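Local structure of glycosyl hydrolase family 88 (3WIW) at residues 173-183 and 250-261. The protein probably hydrolyses unsaturated glucuronyl saccharides released from heparin, as a family 88 glycoside hydrolase with an alpha6/alpha6-barrel fold. Residues are numbered along the deposited sequence; the frame is centred on the assembly and turned at random.
Sequences IDNLMNLEYLY and WGLYGYTMSYKD
M177 is folded back at both chi2 and chi3, and Y253, with its ring anti to the backbone N, lies where the methionine's methyl group can settle on it. CE sits 3.5 Å from the centroid of the Y253 ring, a CH-pi contact over one face, while SD makes oblique Met-aromatic contacts with Y253 and W250. Higher up the chain, M177 CG packs 3.4 Å from W250 CE3, so a single flexible side chain fills the angle between two aromatic rings. M257, from the other helix, lays its sulfur against E180 CB and at the edge of the Y183 ring. G254 lets the backbones come close at L176: a CB there would fall 2.6 Å from L176 CB, a clash. Y183 OH donates to S258 OG (2.9 Å), which itself donates to G254 O opposite the backbone N-H of S258. A phenylalanine in place of Y183 would probably leave S258 OG without this donor and lose the direct hydroxyl-to-hydroxyl bond between the helices. One water joins E180 OE2 to the Y253 hydroxyl, which also bonds E383; two more reach D261, one from E180 O and one through a weak bond to E180 OE1, and probably soften the meeting of the two carboxylates. At the other end, W250 NE1 gives D174 OD2 a weak, bent bond (3.0 Å, 121°), whereas OD1 is held by H218. D174, the predicted proton donor, lies close to a bound buffer molecule and to D116, the predicted nucleophile. Two helices of the family 88 alpha6/alpha6-barrel, 24° apart, thus pack side by side from the predicted active site outward.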
ATOM      1  N   ILE A 173       3.571   7.167   9.149  1.00  8.40           N
ATOM      2  CA  ILE A 173       3.029   5.831   9.323  1.00  8.50           C
ATOM      3  C   ILE A 173       3.205   5.000   8.027  1.00  8.64           C
ATOM      4  O   ILE A 173       3.424   3.769   8.087  1.00  9.64           O
ATOM      5  CB  ILE A 173       1.547   5.902   9.799  1.00  9.21           C
ATOM      6  CG1 ILE A 173       1.074   4.547  10.314  1.00 10.11           C
ATOM      7  CG2 ILE A 173       0.604   6.388   8.673  1.00  9.56           C
ATOM      8  CD1 ILE A 173       1.676   4.138  11.674  1.00 11.29           C
ATOM      9  N   ASP A 174       3.108   5.666   6.868  1.00  8.86           N
ATOM     10  CA  ASP A 174       3.236   4.993   5.564  1.00  8.69           C
ATOM     11  C   ASP A 174       4.586   4.258   5.442  1.00  8.62           C
ATOM     12  O   ASP A 174       4.712   3.303   4.669  1.00  9.17           O
ATOM     13  CB  ASP A 174       3.131   5.975   4.387  1.00  8.78           C
ATOM     14  CG  ASP A 174       2.150   7.140   4.603  1.00  9.60           C
ATOM     15  OD1 ASP A 174       2.092   7.752   5.695  1.00  9.67           O
ATOM     16  OD2 ASP A 174       1.503   7.507   3.602  1.00 10.34           O
ATOM     17  N   ASN A 175       5.597   4.721   6.180  1.00  8.49           N
ATOM     18  CA  ASN A 175       6.951   4.157   6.129  1.00  8.67           C
ATOM     19  C   ASN A 175       6.928   2.672   6.548  1.00  8.37           C
ATOM     20  O   ASN A 175       7.816   1.916   6.137  1.00  9.52           O
ATOM     21  CB  ASN A 175       7.881   5.010   7.012  1.00  9.38           C
ATOM     22  CG  ASN A 175       9.381   4.943   6.652  1.00  9.27           C
ATOM     23  OD1 ASN A 175      10.068   5.980   6.751  1.00  9.93           O
ATOM     24  ND2 ASN A 175       9.897   3.765   6.278  1.00  9.75           N
ATOM     25  N   LEU A 176       5.933   2.241   7.335  1.00  8.36           N
ATOM     26  CA  LEU A 176       5.819   0.801   7.636  1.00  8.46           C
ATOM     27  C   LEU A 176       5.783  -0.042   6.360  1.00  8.16           C
ATOM     28  O   LEU A 176       6.305  -1.163   6.328  1.00  9.94           O
ATOM     29  CB  LEU A 176       4.594   0.484   8.502  1.00  9.73           C
ATOM     30  CG  LEU A 176       4.674   0.998   9.942  1.00  9.95           C
ATOM     31  CD1 LEU A 176       3.262   0.999  10.522  1.00 10.78           C
ATOM     32  CD2 LEU A 176       5.622   0.144  10.791  1.00 11.70           C
ATOM     33  N   MET A 177       5.119   0.460   5.321  1.00  8.27           N
ATOM     34  CA  MET A 177       4.942  -0.331   4.100  1.00  7.97           C
ATOM     35  C   MET A 177       6.273  -0.562   3.418  1.00  8.59           C
ATOM     36  O   MET A 177       6.484  -1.614   2.809  1.00  9.82           O
ATOM     37  CB  MET A 177       3.977   0.382   3.155  1.00  8.21           C
ATOM     38  CG  MET A 177       2.590   0.593   3.761  1.00  8.45           C
ATOM     39  SD  MET A 177       1.695  -0.942   4.057  1.00  9.36           S
ATOM     40  CE  MET A 177       1.447  -1.466   2.351  1.00  9.12           C
ATOM     41  N   ASN A 178       7.156   0.434   3.504  1.00  8.65           N
ATOM     42  CA  ASN A 178       8.474   0.374   2.887  1.00  8.19           C
ATOM     43  C   ASN A 178       9.430  -0.595   3.583  1.00  9.17           C
ATOM     44  O   ASN A 178      10.477  -0.906   3.054  1.00  9.99           O
ATOM     45  CB  ASN A 178       9.024   1.791   2.789  1.00  8.72           C
ATOM     46  CG  ASN A 178       8.305   2.593   1.742  1.00  9.30           C
ATOM     47  OD1 ASN A 178       8.251   2.189   0.582  1.00  9.64           O
ATOM     48  ND2 ASN A 178       7.724   3.730   2.134  1.00 10.44           N
ATOM     49  N   LEU A 179       9.072  -1.075   4.772  1.00  9.75           N
ATOM     50  CA  LEU A 179       9.879  -2.081   5.466  1.00  9.79           C
ATOM     51  C   LEU A 179       9.909  -3.427   4.750  1.00  9.81           C
ATOM     52  O   LEU A 179      10.894  -4.156   4.870  1.00 10.30           O
ATOM     53  CB  LEU A 179       9.401  -2.271   6.902  1.00 10.11           C
ATOM     54  CG  LEU A 179       9.358  -1.007   7.753  1.00 10.24           C
ATOM     55  CD1 LEU A 179       8.950  -1.388   9.166  1.00 10.80           C
ATOM     56  CD2 LEU A 179      10.673  -0.229   7.704  1.00 11.62           C
ATOM     57  N   GLU A 180       8.854  -3.744   3.991  1.00  9.06           N
ATOM     58  CA  GLU A 180       8.760  -5.062   3.358  1.00  9.75           C
ATOM     59  C   GLU A 180       9.991  -5.291   2.459  1.00  9.89           C
ATOM     60  O   GLU A 180      10.604  -6.370   2.453  1.00 10.55           O
ATOM     61  CB  GLU A 180       7.459  -5.195   2.561  1.00  9.47           C
ATOM     62  CG  GLU A 180       7.264  -6.645   2.118  1.00 11.04           C
ATOM     63  CD  GLU A 180       5.998  -6.886   1.345  1.00 12.10           C
ATOM     64  OE1 GLU A 180       5.870  -7.968   0.736  1.00 13.85           O
ATOM     65  OE2 GLU A 180       5.103  -6.034   1.395  1.00 12.40           O
ATOM     66  N   TYR A 181      10.335  -4.255   1.701  1.00 10.08           N
ATOM     67  CA  TYR A 181      11.510  -4.254   0.843  1.00  9.96           C
ATOM     68  C   TYR A 181      12.768  -4.640   1.620  1.00 10.01           C
ATOM     69  O   TYR A 181      13.542  -5.511   1.175  1.00 10.77           O
ATOM     70  CB  TYR A 181      11.659  -2.864   0.253  1.00 10.11           C
ATOM     71  CG  TYR A 181      12.712  -2.690  -0.844  1.00  9.81           C
ATOM     72  CD1 TYR A 181      13.391  -3.762  -1.446  1.00 10.84           C
ATOM     73  CD2 TYR A 181      12.995  -1.391  -1.295  1.00 10.21           C
ATOM     74  CE1 TYR A 181      14.329  -3.512  -2.472  1.00 11.07           C
ATOM     75  CE2 TYR A 181      13.889  -1.136  -2.296  1.00 11.63           C
ATOM     76  CZ  TYR A 181      14.562  -2.187  -2.884  1.00 11.12           C
ATOM     77  OH  TYR A 181      15.443  -1.889  -3.893  1.00 12.08           O
ATOM     78  N   LEU A 182      12.981  -4.048   2.795  1.00 10.53           N
ATOM     79  CA  LEU A 182      14.181  -4.343   3.576  1.00 12.16           C
ATOM     80  C   LEU A 182      14.146  -5.720   4.217  1.00 11.07           C
ATOM     81  O   LEU A 182      15.206  -6.339   4.347  1.00 12.12           O
ATOM     82  CB  LEU A 182      14.412  -3.294   4.652  1.00 14.01           C
ATOM     83  CG  LEU A 182      15.001  -1.959   4.236  1.00 17.06           C
ATOM     84  CD1 LEU A 182      15.298  -1.128   5.477  1.00 18.55           C
ATOM     85  CD2 LEU A 182      16.259  -2.175   3.418  1.00 17.69           C
ATOM     86  N   TYR A 183      12.992  -6.182   4.700  1.00 11.71           N
ATOM     87  CA  TYR A 183      12.953  -7.555   5.216  1.00 11.93           C
ATOM     88  C   TYR A 183      13.379  -8.542   4.132  1.00 12.50           C
ATOM     89  O   TYR A 183      14.203  -9.438   4.362  1.00 14.32           O
ATOM     90  CB  TYR A 183      11.562  -7.939   5.694  1.00 12.30           C
ATOM     91  CG  TYR A 183      11.029  -7.222   6.920  1.00 11.21           C
ATOM     92  CD1 TYR A 183      11.747  -7.162   8.114  1.00 11.92           C
ATOM     93  CD2 TYR A 183       9.745  -6.663   6.902  1.00 11.47           C
ATOM     94  CE1 TYR A 183      11.210  -6.529   9.226  1.00 12.62           C
ATOM     95  CE2 TYR A 183       9.216  -6.028   8.010  1.00 12.26           C
ATOM     96  CZ  TYR A 183       9.945  -5.971   9.168  1.00 12.59           C
ATOM     97  OH  TYR A 183       9.411  -5.356  10.279  1.00 13.14           O
ATOM     98  N   TRP A 250      -2.362   1.612   6.560  1.00  7.88           N
ATOM     99  CA  TRP A 250      -0.919   1.327   6.455  1.00  8.15           C
ATOM    100  C   TRP A 250      -0.411   0.695   7.750  1.00  8.55           C
ATOM    101  O   TRP A 250       0.446  -0.181   7.715  1.00  9.88           O
ATOM    102  CB  TRP A 250      -0.135   2.600   6.240  1.00  8.45           C
ATOM    103  CG  TRP A 250      -0.292   3.371   4.959  1.00  7.76           C
ATOM    104  CD1 TRP A 250      -0.207   4.745   4.868  1.00  8.34           C
ATOM    105  CD2 TRP A 250      -0.406   2.889   3.598  1.00  8.57           C
ATOM    106  NE1 TRP A 250      -0.321   5.143   3.564  1.00  8.50           N
ATOM    107  CE2 TRP A 250      -0.418   4.030   2.758  1.00  8.31           C
ATOM    108  CE3 TRP A 250      -0.536   1.616   3.006  1.00  9.41           C
ATOM    109  CZ2 TRP A 250      -0.498   3.947   1.351  1.00  8.49           C
ATOM    110  CZ3 TRP A 250      -0.633   1.531   1.595  1.00  9.82           C
ATOM    111  CH2 TRP A 250      -0.621   2.701   0.791  1.00  9.10           C
ATOM    112  N   GLY A 251      -0.913   1.140   8.910  1.00  8.38           N
ATOM    113  CA  GLY A 251      -0.542   0.543  10.185  1.00  8.77           C
ATOM    114  C   GLY A 251      -0.959  -0.915  10.273  1.00  8.13           C
ATOM    115  O   GLY A 251      -0.139  -1.779  10.613  1.00  9.57           O
ATOM    116  N   LEU A 252      -2.226  -1.194   9.973  1.00  8.65           N
ATOM    117  CA  LEU A 252      -2.713  -2.571  10.004  1.00  9.05           C
ATOM    118  C   LEU A 252      -1.857  -3.467   9.097  1.00  9.19           C
ATOM    119  O   LEU A 252      -1.393  -4.544   9.500  1.00 10.06           O
ATOM    120  CB  LEU A 252      -4.170  -2.621   9.551  1.00  8.77           C
ATOM    121  CG  LEU A 252      -4.762  -4.023   9.461  1.00  9.45           C
ATOM    122  CD1 LEU A 252      -4.764  -4.741  10.822  1.00 10.88           C
ATOM    123  CD2 LEU A 252      -6.177  -3.963   8.863  1.00 11.69           C
ATOM    124  N   TYR A 253      -1.683  -3.026   7.857  1.00  7.75           N
ATOM    125  CA  TYR A 253      -0.916  -3.787   6.891  1.00  8.11           C
ATOM    126  C   TYR A 253       0.539  -3.937   7.360  1.00  8.33           C
ATOM    127  O   TYR A 253       1.113  -5.022   7.263  1.00  9.32           O
ATOM    128  CB  TYR A 253      -0.990  -3.081   5.555  1.00  8.92           C
ATOM    129  CG  TYR A 253      -0.538  -3.856   4.344  1.00  8.45           C
ATOM    130  CD1 TYR A 253       0.807  -4.205   4.169  1.00  8.28           C
ATOM    131  CD2 TYR A 253      -1.443  -4.204   3.341  1.00  8.83           C
ATOM    132  CE1 TYR A 253       1.242  -4.858   3.020  1.00  9.15           C
ATOM    133  CE2 TYR A 253      -1.023  -4.869   2.194  1.00  9.52           C
ATOM    134  CZ  TYR A 253       0.325  -5.180   2.036  1.00  8.67           C
ATOM    135  OH  TYR A 253       0.755  -5.798   0.884  1.00 10.60           O
ATOM    136  N   GLY A 254       1.130  -2.837   7.837  1.00  9.04           N
ATOM    137  CA  GLY A 254       2.525  -2.811   8.256  1.00  9.20           C
ATOM    138  C   GLY A 254       2.803  -3.893   9.299  1.00  8.98           C
ATOM    139  O   GLY A 254       3.853  -4.552   9.234  1.00  9.94           O
ATOM    140  N   TYR A 255       1.891  -4.084  10.254  1.00  9.02           N
ATOM    141  CA  TYR A 255       2.122  -5.064  11.332  1.00  9.61           C
ATOM    142  C   TYR A 255       1.770  -6.480  10.905  1.00 10.03           C
ATOM    143  O   TYR A 255       2.431  -7.417  11.341  1.00 11.25           O
ATOM    144  CB  TYR A 255       1.483  -4.628  12.680  1.00 10.04           C
ATOM    145  CG  TYR A 255       2.299  -3.475  13.186  1.00 10.21           C
ATOM    146  CD1 TYR A 255       3.550  -3.712  13.747  1.00 10.67           C
ATOM    147  CD2 TYR A 255       1.912  -2.155  12.967  1.00 10.45           C
ATOM    148  CE1 TYR A 255       4.371  -2.677  14.145  1.00 11.27           C
ATOM    149  CE2 TYR A 255       2.729  -1.108  13.348  1.00  9.70           C
ATOM    150  CZ  TYR A 255       3.967  -1.378  13.923  1.00  9.87           C
ATOM    151  OH  TYR A 255       4.770  -0.326  14.272  1.00 11.35           O
ATOM    152  N   THR A 256       0.772  -6.629  10.032  1.00  9.60           N
ATOM    153  CA  THR A 256       0.457  -7.931   9.460  1.00  9.95           C
ATOM    154  C   THR A 256       1.655  -8.445   8.647  1.00 10.15           C
ATOM    155  O   THR A 256       2.106  -9.586   8.822  1.00 10.46           O
ATOM    156  CB  THR A 256      -0.821  -7.836   8.614  1.00 10.39           C
ATOM    157  OG1 THR A 256      -1.903  -7.411   9.459  1.00 11.32           O
ATOM    158  CG2 THR A 256      -1.134  -9.177   8.008  1.00 11.40           C
ATOM    159  N   MET A 257       2.192  -7.579   7.789  1.00  9.81           N
ATOM    160  CA  MET A 257       3.351  -7.911   6.964  1.00  9.93           C
ATOM    161  C   MET A 257       4.607  -8.091   7.830  1.00 10.59           C
ATOM    162  O   MET A 257       5.408  -9.008   7.585  1.00 10.84           O
ATOM    163  CB  MET A 257       3.516  -6.846   5.871  1.00 10.09           C
ATOM    164  CG  MET A 257       4.810  -6.911   5.073  1.00 10.53           C
ATOM    165  SD  MET A 257       6.231  -6.096   5.872  1.00 11.16           S
ATOM    166  CE  MET A 257       5.637  -4.402   5.896  1.00 14.45           C
ATOM    167  N   SER A 258       4.809  -7.252   8.852  1.00 10.81           N
ATOM    168  CA  SER A 258       5.991  -7.420   9.712  1.00 10.92           C
ATOM    169  C   SER A 258       5.921  -8.744  10.450  1.00 10.95           C
ATOM    170  O   SER A 258       6.951  -9.383  10.638  1.00 12.32           O
ATOM    171  CB  SER A 258       6.106  -6.284  10.718  1.00 10.53           C
ATOM    172  OG  SER A 258       6.522  -5.079  10.082  1.00 11.39           O
ATOM    173  N   TYR A 259       4.724  -9.159  10.892  1.00 11.18           N
ATOM    174  CA  TYR A 259       4.578 -10.496  11.460  1.00 12.87           C
ATOM    175  C   TYR A 259       4.958 -11.580  10.448  1.00 13.08           C
ATOM    176  O   TYR A 259       5.725 -12.496  10.756  1.00 13.60           O
ATOM    177  CB  TYR A 259       3.191 -10.754  12.052  1.00 13.63           C
ATOM    178  CG  TYR A 259       3.112 -12.165  12.611  1.00 15.12           C
ATOM    179  CD1 TYR A 259       3.798 -12.518  13.773  1.00 15.89           C
ATOM    180  CD2 TYR A 259       2.418 -13.162  11.936  1.00 16.07           C
ATOM    181  CE1 TYR A 259       3.739 -13.802  14.271  1.00 16.99           C
ATOM    182  CE2 TYR A 259       2.347 -14.457  12.434  1.00 18.05           C
ATOM    183  CZ  TYR A 259       3.014 -14.770  13.598  1.00 18.98           C
ATOM    184  OH  TYR A 259       2.949 -16.048  14.091  1.00 21.92           O
ATOM    185  N   LYS A 260       4.424 -11.478   9.240  1.00 12.53           N
ATOM    186  CA  LYS A 260       4.682 -12.472   8.203  1.00 13.92           C
ATOM    187  C   LYS A 260       6.186 -12.637   7.971  1.00 14.21           C
ATOM    188  O   LYS A 260       6.682 -13.759   7.828  1.00 16.01           O
ATOM    189  CB  LYS A 260       3.989 -12.035   6.917  1.00 16.13           C
ATOM    190  CG  LYS A 260       4.075 -12.994   5.743  1.00 20.06           C
ATOM    191  CD  LYS A 260       3.248 -12.340   4.620  1.00 23.41           C
ATOM    192  CE  LYS A 260       2.919 -13.233   3.449  1.00 25.60           C
ATOM    193  NZ  LYS A 260       2.146 -12.402   2.476  1.00 25.55           N
ATOM    194  N   ASP A 261       6.905 -11.516   7.967  1.00 13.08           N
ATOM    195  CA  ASP A 261       8.311 -11.517   7.602  1.00 15.37           C
ATOM    196  C   ASP A 261       9.278 -11.744   8.769  1.00 16.53           C
ATOM    197  O   ASP A 261      10.427 -12.091   8.532  1.00 17.84           O
ATOM    198  CB  ASP A 261       8.655 -10.215   6.884  1.00 16.99           C
ATOM    199  CG  ASP A 261       7.955 -10.076   5.534  1.00 20.26           C
ATOM    200  OD1 ASP A 261       7.307 -11.034   5.055  1.00 20.46           O
ATOM    201  OD2 ASP A 261       8.061  -8.994   4.942  1.00 21.89           O
TER
HETATM  202  O   HOH W   1       2.870  -7.503   0.957  1.00 13.31           O
HETATM  203  O   HOH W   2       9.511  -9.083   2.766  1.00 15.78           O
HETATM  204  O   HOH W   3       5.693 -10.004   2.944  1.00 20.08           O